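Local structure of thioesterase (Pseudomonas aeruginosa, 2O5U) at residues A[15-25]-A[40-48]. The protein probably hydrolyses the thioester bond of fatty acyl-coenzyme A substrates, as a putative thioesterase of the 4-hydroxybenzoyl-CoA thioesterase family. Residues are numbered along the deposited sequence; the frame is centred on the assembly and turned at random.
Sequences HFQPISTRWHD and FFDTAVNTY
Strand 15-19, outermost in the sheet of this chain, runs past the 40-48 part of helix 34-53 at 121° between their N-to-C directions, the segment axes 9.3 Å apart at their closest, so that H15, Q17 and I19 face Y48, A44 and F40. Y48 turns the edge of its ring onto one face of H15 in a T-shaped stack, CD1 standing over the imidazole centre with the planes at 62°; the Y48 hydroxyl hydrogen-bonds to A139 O. Q17, its CG anti to the backbone N (chi1 -175°) and its chain extended, brings its amide up to the helix: OE1 lies 3.4 Å from both A44 CA and T47 CB. Two waters link the segments: one lies between Q17 OE1 and A44 O, the other donates to T47 OG1 and is held only weakly by Q17 NE2. I19 packs CG2 against F40 CE1 at 3.8 Å, while its CD1 meets T43 CG2 at 3.9 Å. At the edge of the F40 ring, D25 OD2 lies 3.9 Å from F40 CZ, near the ring plane; the D25 carboxylate pairs with R22 of the second subunit. The contact joins the sheet's outermost strand to the long helix that the sheet wraps, as in the hot-dog fold.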
ATOM      1  N   HIS A  15       7.653 -11.430 -22.459  1.00 21.79           N
ATOM      2  CA  HIS A  15       6.614 -12.033 -21.674  1.00 21.93           C
ATOM      3  C   HIS A  15       5.697 -10.935 -21.118  1.00 21.78           C
ATOM      4  O   HIS A  15       6.194  -9.910 -20.624  1.00 22.02           O
ATOM      5  CB  HIS A  15       7.243 -12.782 -20.513  1.00 22.04           C
ATOM      6  CG  HIS A  15       6.252 -13.300 -19.512  1.00 24.20           C
ATOM      7  ND1 HIS A  15       5.529 -14.460 -19.709  1.00 26.73           N
ATOM      8  CD2 HIS A  15       5.874 -12.823 -18.304  1.00 25.11           C
ATOM      9  CE1 HIS A  15       4.745 -14.667 -18.667  1.00 25.60           C
ATOM     10  NE2 HIS A  15       4.933 -13.684 -17.805  1.00 26.20           N
ATOM     11  N   PHE A  16       4.397 -11.205 -21.111  1.00 21.34           N
ATOM     12  CA  PHE A  16       3.385 -10.250 -20.660  1.00 22.30           C
ATOM     13  C   PHE A  16       2.482 -10.779 -19.567  1.00 23.24           C
ATOM     14  O   PHE A  16       2.066 -11.935 -19.605  1.00 21.22           O
ATOM     15  CB  PHE A  16       2.530  -9.788 -21.855  1.00 22.50           C
ATOM     16  CG  PHE A  16       3.305  -8.941 -22.776  1.00 24.40           C
ATOM     17  CD1 PHE A  16       4.067  -9.528 -23.768  1.00 23.36           C
ATOM     18  CD2 PHE A  16       3.351  -7.557 -22.600  1.00 23.94           C
ATOM     19  CE1 PHE A  16       4.850  -8.746 -24.625  1.00 26.73           C
ATOM     20  CE2 PHE A  16       4.128  -6.770 -23.448  1.00 24.36           C
ATOM     21  CZ  PHE A  16       4.887  -7.368 -24.439  1.00 24.44           C
ATOM     22  N   GLN A  17       2.125  -9.900 -18.646  1.00 23.53           N
ATOM     23  CA  GLN A  17       1.203 -10.312 -17.603  1.00 24.80           C
ATOM     24  C   GLN A  17       0.243  -9.215 -17.280  1.00 23.48           C
ATOM     25  O   GLN A  17       0.668  -8.123 -16.910  1.00 23.01           O
ATOM     26  CB  GLN A  17       1.938 -10.672 -16.324  1.00 24.04           C
ATOM     27  CG  GLN A  17       0.988 -11.229 -15.265  1.00 31.39           C
ATOM     28  CD  GLN A  17       1.589 -11.216 -13.896  1.00 37.31           C
ATOM     29  OE1 GLN A  17       2.800 -11.278 -13.755  1.00 37.85           O
ATOM     30  NE2 GLN A  17       0.744 -11.179 -12.869  1.00 40.17           N
ATOM     31  N   PRO A  18      -1.039  -9.540 -17.333  1.00 23.54           N
ATOM     32  CA  PRO A  18      -2.020  -8.580 -16.913  1.00 23.05           C
ATOM     33  C   PRO A  18      -1.965  -8.439 -15.388  1.00 21.81           C
ATOM     34  O   PRO A  18      -1.676  -9.409 -14.655  1.00 20.73           O
ATOM     35  CB  PRO A  18      -3.331  -9.222 -17.396  1.00 24.05           C
ATOM     36  CG  PRO A  18      -3.056 -10.667 -17.333  1.00 26.54           C
ATOM     37  CD  PRO A  18      -1.658 -10.815 -17.751  1.00 24.61           C
ATOM     38  N   ILE A  19      -2.216  -7.227 -14.903  1.00 20.57           N
ATOM     39  CA  ILE A  19      -2.340  -6.946 -13.470  1.00 20.04           C
ATOM     40  C   ILE A  19      -3.553  -6.064 -13.325  1.00 20.97           C
ATOM     41  O   ILE A  19      -3.605  -5.039 -13.937  1.00 20.15           O
ATOM     42  CB  ILE A  19      -1.115  -6.207 -12.897  1.00 20.62           C
ATOM     43  CG1 ILE A  19       0.161  -7.089 -13.053  1.00 21.21           C
ATOM     44  CG2 ILE A  19      -1.341  -5.832 -11.440  1.00 21.86           C
ATOM     45  CD1 ILE A  19       1.405  -6.581 -12.348  1.00 19.34           C
ATOM     46  N   SER A  20      -4.534  -6.486 -12.537  1.00 20.13           N
ATOM     47  CA  SER A  20      -5.686  -5.638 -12.325  1.00 20.37           C
ATOM     48  C   SER A  20      -5.319  -4.459 -11.428  1.00 19.06           C
ATOM     49  O   SER A  20      -4.562  -4.599 -10.454  1.00 18.30           O
ATOM     50  CB  SER A  20      -6.854  -6.444 -11.748  1.00 21.38           C
ATOM     51  OG  SER A  20      -6.473  -7.150 -10.577  1.00 22.96           O
ATOM     52  N   THR A  21      -5.880  -3.296 -11.755  1.00 17.50           N
ATOM     53  CA  THR A  21      -5.699  -2.117 -10.917  1.00 16.67           C
ATOM     54  C   THR A  21      -6.677  -2.142  -9.707  1.00 16.26           C
ATOM     55  O   THR A  21      -7.750  -2.794  -9.752  1.00 16.19           O
ATOM     56  CB  THR A  21      -5.836  -0.817 -11.702  1.00 16.71           C
ATOM     57  OG1 THR A  21      -7.053  -0.910 -12.455  1.00 17.48           O
ATOM     58  CG2 THR A  21      -4.600  -0.644 -12.648  1.00 16.62           C
ATOM     59  N   ARG A  22      -6.270  -1.459  -8.620  1.00 14.80           N
ATOM     60  CA  ARG A  22      -7.029  -1.446  -7.392  1.00 13.65           C
ATOM     61  C   ARG A  22      -7.391  -0.017  -7.094  1.00 14.81           C
ATOM     62  O   ARG A  22      -6.752   0.915  -7.614  1.00 14.58           O
ATOM     63  CB  ARG A  22      -6.249  -2.029  -6.205  1.00 14.58           C
ATOM     64  CG  ARG A  22      -5.928  -3.573  -6.349  1.00 14.35           C
ATOM     65  CD  ARG A  22      -4.947  -4.002  -5.248  1.00 12.72           C
ATOM     66  NE  ARG A  22      -4.548  -5.371  -5.533  1.00 16.87           N
ATOM     67  CZ  ARG A  22      -3.779  -6.107  -4.748  1.00 15.39           C
ATOM     68  NH1 ARG A  22      -3.364  -5.600  -3.587  1.00 14.98           N
ATOM     69  NH2 ARG A  22      -3.427  -7.347  -5.125  1.00 13.25           N
ATOM     70  N   TRP A  23      -8.423   0.152  -6.289  1.00 13.62           N
ATOM     71  CA  TRP A  23      -9.019   1.499  -6.001  1.00 15.47           C
ATOM     72  C   TRP A  23      -7.922   2.472  -5.600  1.00 16.16           C
ATOM     73  O   TRP A  23      -7.782   3.581  -6.187  1.00 14.69           O
ATOM     74  CB  TRP A  23     -10.038   1.415  -4.874  1.00 15.27           C
ATOM     75  CG  TRP A  23     -10.381   2.782  -4.382  1.00 16.41           C
ATOM     76  CD1 TRP A  23      -9.863   3.448  -3.284  1.00 19.19           C
ATOM     77  CD2 TRP A  23     -11.316   3.692  -5.008  1.00 17.47           C
ATOM     78  NE1 TRP A  23     -10.429   4.727  -3.205  1.00 21.85           N
ATOM     79  CE2 TRP A  23     -11.300   4.905  -4.258  1.00 16.98           C
ATOM     80  CE3 TRP A  23     -12.132   3.604  -6.157  1.00 16.70           C
ATOM     81  CZ2 TRP A  23     -12.153   5.966  -4.542  1.00 17.12           C
ATOM     82  CZ3 TRP A  23     -12.977   4.702  -6.477  1.00 15.91           C
ATOM     83  CH2 TRP A  23     -12.954   5.870  -5.665  1.00 16.35           C
ATOM     84  N   HIS A  24      -7.110   2.036  -4.630  1.00 15.94           N
ATOM     85  CA  HIS A  24      -6.168   2.971  -4.015  1.00 17.57           C
ATOM     86  C   HIS A  24      -4.881   3.062  -4.841  1.00 18.23           C
ATOM     87  O   HIS A  24      -3.895   3.653  -4.377  1.00 19.07           O
ATOM     88  CB  HIS A  24      -5.879   2.596  -2.534  1.00 17.47           C
ATOM     89  CG  HIS A  24      -5.344   3.730  -1.691  1.00 19.84           C
ATOM     90  ND1 HIS A  24      -5.088   3.589  -0.345  1.00 20.51           N
ATOM     91  CD2 HIS A  24      -5.097   5.037  -1.988  1.00 21.16           C
ATOM     92  CE1 HIS A  24      -4.677   4.745   0.148  1.00 22.41           C
ATOM     93  NE2 HIS A  24      -4.664   5.638  -0.829  1.00 20.59           N
ATOM     94  N   ASP A  25      -4.823   2.391  -6.007  1.00 16.14           N
ATOM     95  CA  ASP A  25      -3.695   2.654  -6.922  1.00 16.15           C
ATOM     96  C   ASP A  25      -3.681   4.143  -7.251  1.00 16.02           C
ATOM     97  O   ASP A  25      -2.593   4.722  -7.365  1.00 16.77           O
ATOM     98  CB  ASP A  25      -3.768   1.868  -8.222  1.00 16.12           C
ATOM     99  CG  ASP A  25      -3.461   0.361  -8.031  1.00 16.32           C
ATOM    100  OD1 ASP A  25      -2.932  -0.011  -6.947  1.00 16.54           O
ATOM    101  OD2 ASP A  25      -3.756  -0.399  -8.981  1.00 17.17           O
ATOM    102  N   PHE A  40       4.062  -3.253  -9.385  1.00 15.83           N
ATOM    103  CA  PHE A  40       3.829  -4.007 -10.652  1.00 17.22           C
ATOM    104  C   PHE A  40       5.128  -4.718 -11.123  1.00 17.25           C
ATOM    105  O   PHE A  40       5.053  -5.871 -11.557  1.00 17.72           O
ATOM    106  CB  PHE A  40       3.329  -3.098 -11.786  1.00 17.26           C
ATOM    107  CG  PHE A  40       2.021  -2.407 -11.489  1.00 17.26           C
ATOM    108  CD1 PHE A  40       1.052  -3.026 -10.692  1.00 21.56           C
ATOM    109  CD2 PHE A  40       1.721  -1.187 -12.067  1.00 21.16           C
ATOM    110  CE1 PHE A  40      -0.186  -2.397 -10.459  1.00 21.36           C
ATOM    111  CE2 PHE A  40       0.457  -0.530 -11.800  1.00 20.78           C
ATOM    112  CZ  PHE A  40      -0.459  -1.146 -11.020  1.00 23.19           C
ATOM    113  N   PHE A  41       6.287  -4.047 -11.065  1.00 18.00           N
ATOM    114  CA  PHE A  41       7.562  -4.690 -11.505  1.00 17.98           C
ATOM    115  C   PHE A  41       7.826  -5.973 -10.622  1.00 18.90           C
ATOM    116  O   PHE A  41       8.167  -7.052 -11.122  1.00 18.36           O
ATOM    117  CB  PHE A  41       8.730  -3.765 -11.244  1.00 18.03           C
ATOM    118  CG  PHE A  41       8.841  -2.544 -12.167  1.00 18.80           C
ATOM    119  CD1 PHE A  41       7.902  -2.254 -13.153  1.00 19.64           C
ATOM    120  CD2 PHE A  41       9.968  -1.718 -12.050  1.00 24.27           C
ATOM    121  CE1 PHE A  41       8.061  -1.124 -13.993  1.00 24.30           C
ATOM    122  CE2 PHE A  41      10.146  -0.602 -12.894  1.00 24.89           C
ATOM    123  CZ  PHE A  41       9.189  -0.299 -13.857  1.00 22.30           C
ATOM    124  N   ASP A  42       7.686  -5.818  -9.316  1.00 19.78           N
ATOM    125  CA  ASP A  42       7.924  -6.881  -8.338  1.00 20.01           C
ATOM    126  C   ASP A  42       6.998  -8.056  -8.560  1.00 20.02           C
ATOM    127  O   ASP A  42       7.415  -9.253  -8.455  1.00 19.33           O
ATOM    128  CB  ASP A  42       7.634  -6.370  -6.895  1.00 21.09           C
ATOM    129  CG  ASP A  42       8.848  -5.813  -6.209  1.00 28.24           C
ATOM    130  OD1 ASP A  42       9.792  -5.400  -6.930  1.00 38.82           O
ATOM    131  OD2 ASP A  42       8.864  -5.809  -4.957  1.00 30.71           O
ATOM    132  N   THR A  43       5.729  -7.721  -8.808  1.00 18.98           N
ATOM    133  CA  THR A  43       4.699  -8.706  -9.103  1.00 18.58           C
ATOM    134  C   THR A  43       4.949  -9.474 -10.380  1.00 18.42           C
ATOM    135  O   THR A  43       4.893 -10.691 -10.373  1.00 19.32           O
ATOM    136  CB  THR A  43       3.279  -8.043  -9.091  1.00 18.45           C
ATOM    137  OG1 THR A  43       3.122  -7.503  -7.787  1.00 13.52           O
ATOM    138  CG2 THR A  43       2.166  -9.078  -9.399  1.00 18.20           C
ATOM    139  N   ALA A  44       5.217  -8.758 -11.467  1.00 17.21           N
ATOM    140  CA  ALA A  44       5.418  -9.361 -12.788  1.00 15.94           C
ATOM    141  C   ALA A  44       6.608 -10.328 -12.720  1.00 16.37           C
ATOM    142  O   ALA A  44       6.538 -11.460 -13.247  1.00 16.42           O
ATOM    143  CB  ALA A  44       5.722  -8.246 -13.818  1.00 16.77           C
ATOM    144  N   VAL A  45       7.698  -9.871 -12.120  1.00 15.78           N
ATOM    145  CA  VAL A  45       8.932 -10.691 -12.063  1.00 17.12           C
ATOM    146  C   VAL A  45       8.700 -11.919 -11.179  1.00 17.79           C
ATOM    147  O   VAL A  45       8.955 -13.051 -11.574  1.00 17.56           O
ATOM    148  CB  VAL A  45      10.168  -9.873 -11.599  1.00 16.42           C
ATOM    149  CG1 VAL A  45      11.362 -10.808 -11.252  1.00 16.88           C
ATOM    150  CG2 VAL A  45      10.634  -8.918 -12.681  1.00 18.85           C
ATOM    151  N   ASN A  46       8.182 -11.706  -9.981  1.00 17.44           N
ATOM    152  CA  ASN A  46       8.045 -12.893  -9.082  1.00 18.19           C
ATOM    153  C   ASN A  46       6.984 -13.910  -9.474  1.00 17.83           C
ATOM    154  O   ASN A  46       7.140 -15.126  -9.242  1.00 17.31           O
ATOM    155  CB  ASN A  46       7.929 -12.407  -7.647  1.00 18.84           C
ATOM    156  CG  ASN A  46       9.237 -11.917  -7.137  1.00 19.48           C
ATOM    157  OD1 ASN A  46      10.154 -12.716  -6.909  1.00 23.26           O
ATOM    158  ND2 ASN A  46       9.342 -10.617  -6.909  1.00 21.37           N
ATOM    159  N   THR A  47       5.919 -13.419 -10.097  1.00 18.05           N
ATOM    160  CA  THR A  47       4.899 -14.298 -10.683  1.00 18.37           C
ATOM    161  C   THR A  47       5.550 -15.297 -11.662  1.00 19.23           C
ATOM    162  O   THR A  47       5.365 -16.522 -11.536  1.00 18.21           O
ATOM    163  CB  THR A  47       3.762 -13.459 -11.341  1.00 19.55           C
ATOM    164  OG1 THR A  47       3.165 -12.613 -10.340  1.00 19.38           O
ATOM    165  CG2 THR A  47       2.671 -14.376 -11.960  1.00 21.33           C
ATOM    166  N   TYR A  48       6.350 -14.755 -12.579  1.00 18.69           N
ATOM    167  CA  TYR A  48       7.140 -15.547 -13.514  1.00 19.88           C
ATOM    168  C   TYR A  48       8.106 -16.558 -12.832  1.00 18.82           C
ATOM    169  O   TYR A  48       8.059 -17.758 -13.154  1.00 19.83           O
ATOM    170  CB  TYR A  48       7.908 -14.645 -14.452  1.00 19.18           C
ATOM    171  CG  TYR A  48       8.592 -15.428 -15.539  1.00 20.65           C
ATOM    172  CD1 TYR A  48       7.892 -15.838 -16.681  1.00 20.41           C
ATOM    173  CD2 TYR A  48       9.952 -15.750 -15.420  1.00 20.91           C
ATOM    174  CE1 TYR A  48       8.536 -16.574 -17.683  1.00 20.30           C
ATOM    175  CE2 TYR A  48      10.602 -16.477 -16.386  1.00 22.91           C
ATOM    176  CZ  TYR A  48       9.897 -16.882 -17.523  1.00 21.76           C
ATOM    177  OH  TYR A  48      10.611 -17.620 -18.461  1.00 18.96           O
TER
HETATM  178  O   HOH W   1       4.830 -11.482 -15.275  1.00 31.42           O
HETATM  179  O   HOH W   2       0.358 -12.387  -9.902  1.00 31.05           O